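Local coordinates for autoinducer synthesis protein lasI (Pseudomonas aeruginosa, PDB 1RO5) that catalyses the synthesis of N-(3-oxododecanoyl)homoserine lactone, a quorum-sensing autoinducer, from S-adenosyl-L-methionine and an acyl chain carried on acyl carrier protein, at residues D47-L52 with P77-N82; P97-L102 with T139-T144. All coordinates share one frame; numbering follows the deposited sequence.

Contact 1. Residues D47-L52 with P77-N82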
loop_
_atom_site.group_PDB
_atom_site.type_symbol
_atom_site.label_atom_id
_atom_site.label_comp_id
_atom_site.label_asym_id
_atom_site.label_seq_id
_atom_site.Cartn_x
_atom_site.Cartn_y
_atom_site.Cartn_z
ATOM N N ASP A 47 6.838 10.649 7.553
ATOM C CA ASP A 47 7.835 11.368 6.738
ATOM C C ASP A 47 7.153 12.529 5.938
ATOM O O ASP A 47 5.928 12.844 6.101
ATOM C CB ASP A 47 8.535 10.356 5.826
ATOM C CG ASP A 47 7.560 9.565 4.914
ATOM O OD1 ASP A 47 6.400 10.039 4.638
ATOM O OD2 ASP A 47 7.942 8.547 4.266
ATOM N N GLY A 48 7.882 13.153 5.074
ATOM C CA GLY A 48 7.395 14.344 4.415
ATOM C C GLY A 48 6.241 14.007 3.444
ATOM O O GLY A 48 5.389 14.873 3.178
ATOM N N TYR A 49 6.173 12.769 2.926
ATOM C CA TYR A 49 5.042 12.353 2.095
ATOM C C TYR A 49 3.741 12.426 2.872
ATOM O O TYR A 49 2.717 12.586 2.290
ATOM C CB TYR A 49 5.251 10.920 1.558
ATOM C CG TYR A 49 6.479 10.808 0.609
ATOM C CD1 TYR A 49 7.654 10.189 1.013
ATOM C CD2 TYR A 49 6.383 11.249 -0.690
ATOM C CE1 TYR A 49 8.754 10.111 0.166
ATOM C CE2 TYR A 49 7.468 11.134 -1.607
ATOM C CZ TYR A 49 8.635 10.603 -1.167
ATOM O OH TYR A 49 9.671 10.451 -2.088
ATOM N N ASP A 50 3.764 12.254 4.196
ATOM C CA ASP A 50 2.574 12.319 4.985
ATOM C C ASP A 50 2.024 13.771 5.009
ATOM O O ASP A 50 0.900 14.021 5.386
ATOM C CB ASP A 50 2.850 11.741 6.451
ATOM C CG ASP A 50 3.156 10.291 6.396
ATOM O OD1 ASP A 50 2.297 9.470 5.914
ATOM O OD2 ASP A 50 4.203 9.814 6.803
ATOM N N ALA A 51 2.811 14.711 4.595
ATOM C CA ALA A 51 2.409 16.094 4.633
ATOM C C ALA A 51 1.988 16.457 3.211
ATOM O O ALA A 51 1.646 17.653 2.918
ATOM C CB ALA A 51 3.614 16.979 5.118
ATOM N N LEU A 52 1.899 15.455 2.317
ATOM C CA LEU A 52 1.539 15.781 0.916
ATOM C C LEU A 52 0.184 15.277 0.561
ATOM O O LEU A 52 -0.065 14.816 -0.560
ATOM C CB LEU A 52 2.546 15.194 -0.034
ATOM C CG LEU A 52 3.929 15.862 0.054
ATOM C CD1 LEU A 52 4.697 14.992 -0.842
ATOM C CD2 LEU A 52 3.855 17.201 -0.446
ATOM N N PRO A 77 4.434 14.355 -5.609
ATOM C CA PRO A 77 5.627 13.553 -5.338
ATOM C C PRO A 77 5.229 12.182 -4.702
ATOM O O PRO A 77 4.241 12.161 -3.955
ATOM C CB PRO A 77 6.416 14.416 -4.314
ATOM C CG PRO A 77 5.794 15.790 -4.443
ATOM C CD PRO A 77 4.324 15.551 -4.748
ATOM N N TYR A 78 5.952 11.098 -5.039
ATOM C CA TYR A 78 5.673 9.792 -4.486
ATOM C C TYR A 78 6.961 8.999 -4.414
ATOM O O TYR A 78 7.955 9.427 -5.000
ATOM C CB TYR A 78 4.519 9.094 -5.254
ATOM C CG TYR A 78 4.797 8.792 -6.691
ATOM C CD1 TYR A 78 5.214 7.545 -7.071
ATOM C CD2 TYR A 78 4.647 9.788 -7.664
ATOM C CE1 TYR A 78 5.447 7.239 -8.363
ATOM C CE2 TYR A 78 4.889 9.506 -9.009
ATOM C CZ TYR A 78 5.238 8.177 -9.323
ATOM O OH TYR A 78 5.528 7.834 -10.642
ATOM N N MET A 79 7.008 7.921 -3.608
ATOM C CA MET A 79 8.304 7.340 -3.175
ATOM C C MET A 79 9.003 6.703 -4.422
ATOM O O MET A 79 10.228 6.726 -4.511
ATOM C CB MET A 79 8.118 6.231 -2.116
ATOM C CG MET A 79 7.362 6.695 -0.855
ATOM S SD MET A 79 7.462 5.612 0.544
ATOM C CE MET A 79 9.267 6.103 1.110
ATOM N N LEU A 80 8.274 6.191 -5.418
ATOM C CA LEU A 80 8.974 5.464 -6.512
ATOM C C LEU A 80 9.765 6.546 -7.302
ATOM O O LEU A 80 10.897 6.324 -7.683
ATOM C CB LEU A 80 7.998 4.816 -7.487
ATOM C CG LEU A 80 8.426 3.790 -8.488
ATOM C CD1 LEU A 80 7.478 3.397 -9.565
ATOM C CD2 LEU A 80 9.871 3.427 -8.670
ATOM N N LYS A 81 9.136 7.695 -7.477
ATOM C CA LYS A 81 9.681 8.770 -8.309
ATOM C C LYS A 81 10.717 9.516 -7.528
ATOM O O LYS A 81 11.753 9.891 -8.103
ATOM C CB LYS A 81 8.592 9.743 -8.756
ATOM C CG LYS A 81 9.076 10.871 -9.691
ATOM C CD LYS A 81 8.260 12.172 -9.887
ATOM C CE LYS A 81 7.180 12.165 -10.935
ATOM N NZ LYS A 81 5.868 12.829 -10.345
ATOM N N ASN A 82 10.496 9.725 -6.211
ATOM C CA ASN A 82 11.374 10.661 -5.537
ATOM C C ASN A 82 12.217 10.075 -4.468
ATOM O O ASN A 82 12.955 10.838 -3.893
ATOM C CB ASN A 82 10.568 11.828 -4.971
ATOM C CG ASN A 82 9.832 12.603 -6.048
ATOM O OD1 ASN A 82 8.592 12.491 -6.234
ATOM N ND2 ASN A 82 10.585 13.319 -6.824
#

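Contact 2. Residues P97-L102 with T139-T144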
loop_
_atom_site.group_PDB
_atom_site.type_symbol
_atom_site.label_atom_id
_atom_site.label_comp_id
_atom_site.label_asym_id
_atom_site.label_seq_id
_atom_site.Cartn_x
_atom_site.Cartn_y
_atom_site.Cartn_z
ATOM N N PRO A 97 -3.432 11.301 -13.155
ATOM C CA PRO A 97 -4.522 11.280 -12.222
ATOM C C PRO A 97 -5.231 9.953 -12.173
ATOM O O PRO A 97 -6.122 9.780 -11.367
ATOM C CB PRO A 97 -5.477 12.386 -12.744
ATOM C CG PRO A 97 -4.774 13.057 -13.869
ATOM C CD PRO A 97 -3.605 12.237 -14.304
ATOM N N HIS A 98 -4.868 9.035 -13.035
ATOM C CA HIS A 98 -5.508 7.719 -13.059
ATOM C C HIS A 98 -4.554 6.662 -12.460
ATOM O O HIS A 98 -4.849 5.454 -12.458
ATOM C CB HIS A 98 -5.910 7.348 -14.523
ATOM C CG HIS A 98 -6.880 8.310 -15.127
ATOM N ND1 HIS A 98 -8.088 8.619 -14.513
ATOM C CD2 HIS A 98 -6.799 9.102 -16.227
ATOM C CE1 HIS A 98 -8.727 9.534 -15.234
ATOM N NE2 HIS A 98 -7.953 9.857 -16.260
ATOM N N ILE A 99 -3.400 7.118 -11.987
ATOM C CA ILE A 99 -2.489 6.195 -11.367
ATOM C C ILE A 99 -2.082 6.726 -9.938
ATOM O O ILE A 99 -1.762 7.924 -9.804
ATOM C CB ILE A 99 -1.242 6.044 -12.303
ATOM C CG1 ILE A 99 -1.717 5.598 -13.752
ATOM C CG2 ILE A 99 -0.150 5.152 -11.606
ATOM C CD1 ILE A 99 -0.596 5.632 -14.849
ATOM N N TRP A 100 -2.019 5.820 -8.953
ATOM C CA TRP A 100 -1.659 6.112 -7.604
ATOM C C TRP A 100 -0.537 5.201 -7.218
ATOM O O TRP A 100 -0.352 4.124 -7.771
ATOM C CB TRP A 100 -2.879 5.817 -6.686
ATOM C CG TRP A 100 -3.991 6.805 -6.670
ATOM C CD1 TRP A 100 -3.989 8.061 -7.169
ATOM C CD2 TRP A 100 -5.293 6.608 -6.104
ATOM N NE1 TRP A 100 -5.191 8.687 -6.892
ATOM C CE2 TRP A 100 -6.009 7.796 -6.266
ATOM C CE3 TRP A 100 -5.926 5.528 -5.497
ATOM C CZ2 TRP A 100 -7.288 7.948 -5.824
ATOM C CZ3 TRP A 100 -7.171 5.676 -5.056
ATOM C CH2 TRP A 100 -7.852 6.892 -5.209
ATOM N N GLU A 101 0.188 5.602 -6.220
ATOM C CA GLU A 101 1.233 4.830 -5.647
ATOM C C GLU A 101 0.861 4.334 -4.270
ATOM O O GLU A 101 0.190 5.064 -3.491
ATOM C CB GLU A 101 2.506 5.695 -5.480
ATOM C CG GLU A 101 3.613 4.775 -4.949
ATOM C CD GLU A 101 4.799 5.450 -4.246
ATOM O OE1 GLU A 101 4.623 6.424 -3.513
ATOM O OE2 GLU A 101 5.870 4.923 -4.376
ATOM N N LEU A 102 1.205 3.062 -4.003
ATOM C CA LEU A 102 1.059 2.488 -2.688
ATOM C C LEU A 102 2.444 2.468 -2.034
ATOM O O LEU A 102 3.482 2.163 -2.701
ATOM C CB LEU A 102 0.540 1.068 -2.747
ATOM C CG LEU A 102 -0.675 0.787 -3.606
ATOM C CD1 LEU A 102 -0.944 -0.653 -3.505
ATOM C CD2 LEU A 102 -1.845 1.643 -3.058
ATOM N N THR A 139 -4.403 1.962 -12.561
ATOM C CA THR A 139 -3.135 1.400 -12.216
ATOM C C THR A 139 -2.642 1.835 -10.827
ATOM O O THR A 139 -2.645 3.021 -10.472
ATOM C CB THR A 139 -2.080 1.857 -13.223
ATOM O OG1 THR A 139 -2.425 1.465 -14.531
ATOM C CG2 THR A 139 -0.658 1.081 -12.972
ATOM N N LEU A 140 -2.142 0.878 -10.092
ATOM C CA LEU A 140 -1.402 1.122 -8.880
ATOM C C LEU A 140 0.094 0.819 -9.041
ATOM O O LEU A 140 0.485 -0.241 -9.613
ATOM C CB LEU A 140 -1.979 0.255 -7.814
ATOM C CG LEU A 140 -3.444 0.639 -7.491
ATOM C CD1 LEU A 140 -3.908 -0.220 -6.370
ATOM C CD2 LEU A 140 -3.740 2.102 -7.122
ATOM N N VAL A 141 0.981 1.735 -8.657
ATOM C CA VAL A 141 2.370 1.380 -8.642
ATOM C C VAL A 141 2.867 1.308 -7.175
ATOM O O VAL A 141 2.246 1.867 -6.270
ATOM C CB VAL A 141 3.197 2.373 -9.458
ATOM C CG1 VAL A 141 2.798 2.290 -10.902
ATOM C CG2 VAL A 141 3.076 3.829 -8.915
ATOM N N THR A 142 3.936 0.575 -6.920
ATOM C CA THR A 142 4.458 0.513 -5.570
ATOM C C THR A 142 5.900 0.014 -5.587
ATOM O O THR A 142 6.299 -0.709 -6.482
ATOM C CB THR A 142 3.533 -0.355 -4.700
ATOM O OG1 THR A 142 4.033 -0.428 -3.364
ATOM C CG2 THR A 142 3.566 -1.820 -5.226
ATOM N N VAL A 143 6.672 0.355 -4.582
ATOM C CA VAL A 143 7.969 -0.270 -4.336
ATOM C C VAL A 143 7.735 -1.189 -3.159
ATOM O O VAL A 143 7.371 -0.719 -2.067
ATOM C CB VAL A 143 9.044 0.752 -3.996
ATOM C CG1 VAL A 143 10.382 0.120 -3.429
ATOM C CG2 VAL A 143 9.402 1.503 -5.206
ATOM N N THR A 144 7.910 -2.485 -3.386
ATOM C CA THR A 144 7.704 -3.448 -2.336
ATOM C C THR A 144 8.831 -4.540 -2.470
ATOM O O THR A 144 9.896 -4.272 -3.141
ATOM C CB THR A 144 6.234 -3.965 -2.324
ATOM O OG1 THR A 144 6.073 -4.812 -1.194
ATOM C CG2 THR A 144 5.934 -4.849 -3.525
HETATM O O HOH W 1 6.011 2.658 -2.844
#

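Contact 1. Residues D47-L52 with P77-N82
The phenol ring of Tyr49 has the CG methylene of Met79 lying over one face, offset toward the rim, while Asn82 CB and the carbonyl carbon of Pro77 sit at its edge, near the ring plane, and Asp47 CG lies at the edge in plane. The Tyr78 ring has Lys81 CB over one face. Met79 on Tyr49 is a CH-pi contact with a Met-aromatic one beside it, and it fastens the short 3-10 turn that carries Tyr49 to the start of helix 79-82. Met79 CG stands 4.0 Å from the centroid of the Tyr49 ring, 19° off the normal. Met79 SD is more oblique to the ring, and a bend at chi3 (77°) puts Met79 CE 4.1 Å from Tyr49 CE1. CG of Tyr49 stands anti to the carbonyl carbon (chi1 -64°), and the ring runs on from there toward helix 79-82; its OH comes 3.3 Å from Asn82 CB and 3.6 Å from Met79 CA. No hydrogen bond crosses between the segments; Tyr49 OH is hydrogen-bonded to Thr83 OG1, just past 77-82. Beside this, Leu52 meets the Pro77 ring at about a right angle, CD1 to CG at 3.8 Å. The turn carrying Tyr49 is braced by Asp47 N, which donates to Asp50 OD2 at 2.9 Å using the anti lone pair of that oxygen. Arg70 of strand 64-73 makes salt bridges to Asp47 OD1 and Asp50 OD1. Tyr78 is the N-cap residue, and Asn82 folds back so that OD1 accepts from Tyr78 N at 3.2 Å, in the amide plane and on a lone pair.

Contact 2. Residues P97-L102 with T139-T144
Leu102 O is gripped from two directions: Thr142 OG1 donates to it at 2.7 Å, and a water donates to it at 2.6 Å. The threonine hydroxyl approaches from above the carbonyl plane, 56° out of it, and is put there by OG1 standing anti to its own backbone N (chi1 180°). The water also donates to Glu101 OE2 and accepts from Val143 N, 3.0 Å away, so it bridges both strands where a direct bond from Val143 N to Leu102 O is absent. Before this point the strands pair as regular parallel neighbours: Trp100 N donates to Thr139 O, Val141 N to Trp100 O and Leu102 N to Val141 O. The change is consistent with the splaying of two parallel central strands that marks the acetyltransferase-like fold, where the cleft between them probably takes up the phosphopantetheine arm of the acyl carrier.

On one face of the sheet Ile99 and Thr139 lie side by side, CG1 of the isoleucine 3.8 Å from CB of the threonine. Val141 holds CG2 against Glu101 CB and CG, whose chain runs on extended to a carboxylate with Met79 N as the hydrogen-bond partner of OE1. The other face carries Leu140, with CD2 against Trp100 CB (3.8 Å) and CD1 against Leu102 CD1 (4.1 Å).

The pair belongs to a right-handed beta-alpha-beta unit whose helix 118-133 packs over the Trp100 and Leu140 face through Ser132 and on Leu102 through Leu128. In the sheet, strand 64-73 lies beside 99-107 and strand 171-179 beside 139-145, both antiparallel to their neighbours.

From the N terminus, contact 1 comes first: segment 77-82 returns to 47-52 and closes a loop that holds antiparallel strands 55-61 and 64-73. Contact 2 opens only after that, when the chain leaves strand 99-107, passes through helix 118-133 and comes back as strand 139-145. The two loops therefore stand in series, neither within the other, and the centres of the two contacts lie about 12 Å apart. Glu101 joins contact 2 to helix 79-82, and Leu80 CD2 adds a touch 4.0 Å from Val143 CG2. Together they tie the turn after strand 44-45, through that short helix, to the parallel strands of the central sheet.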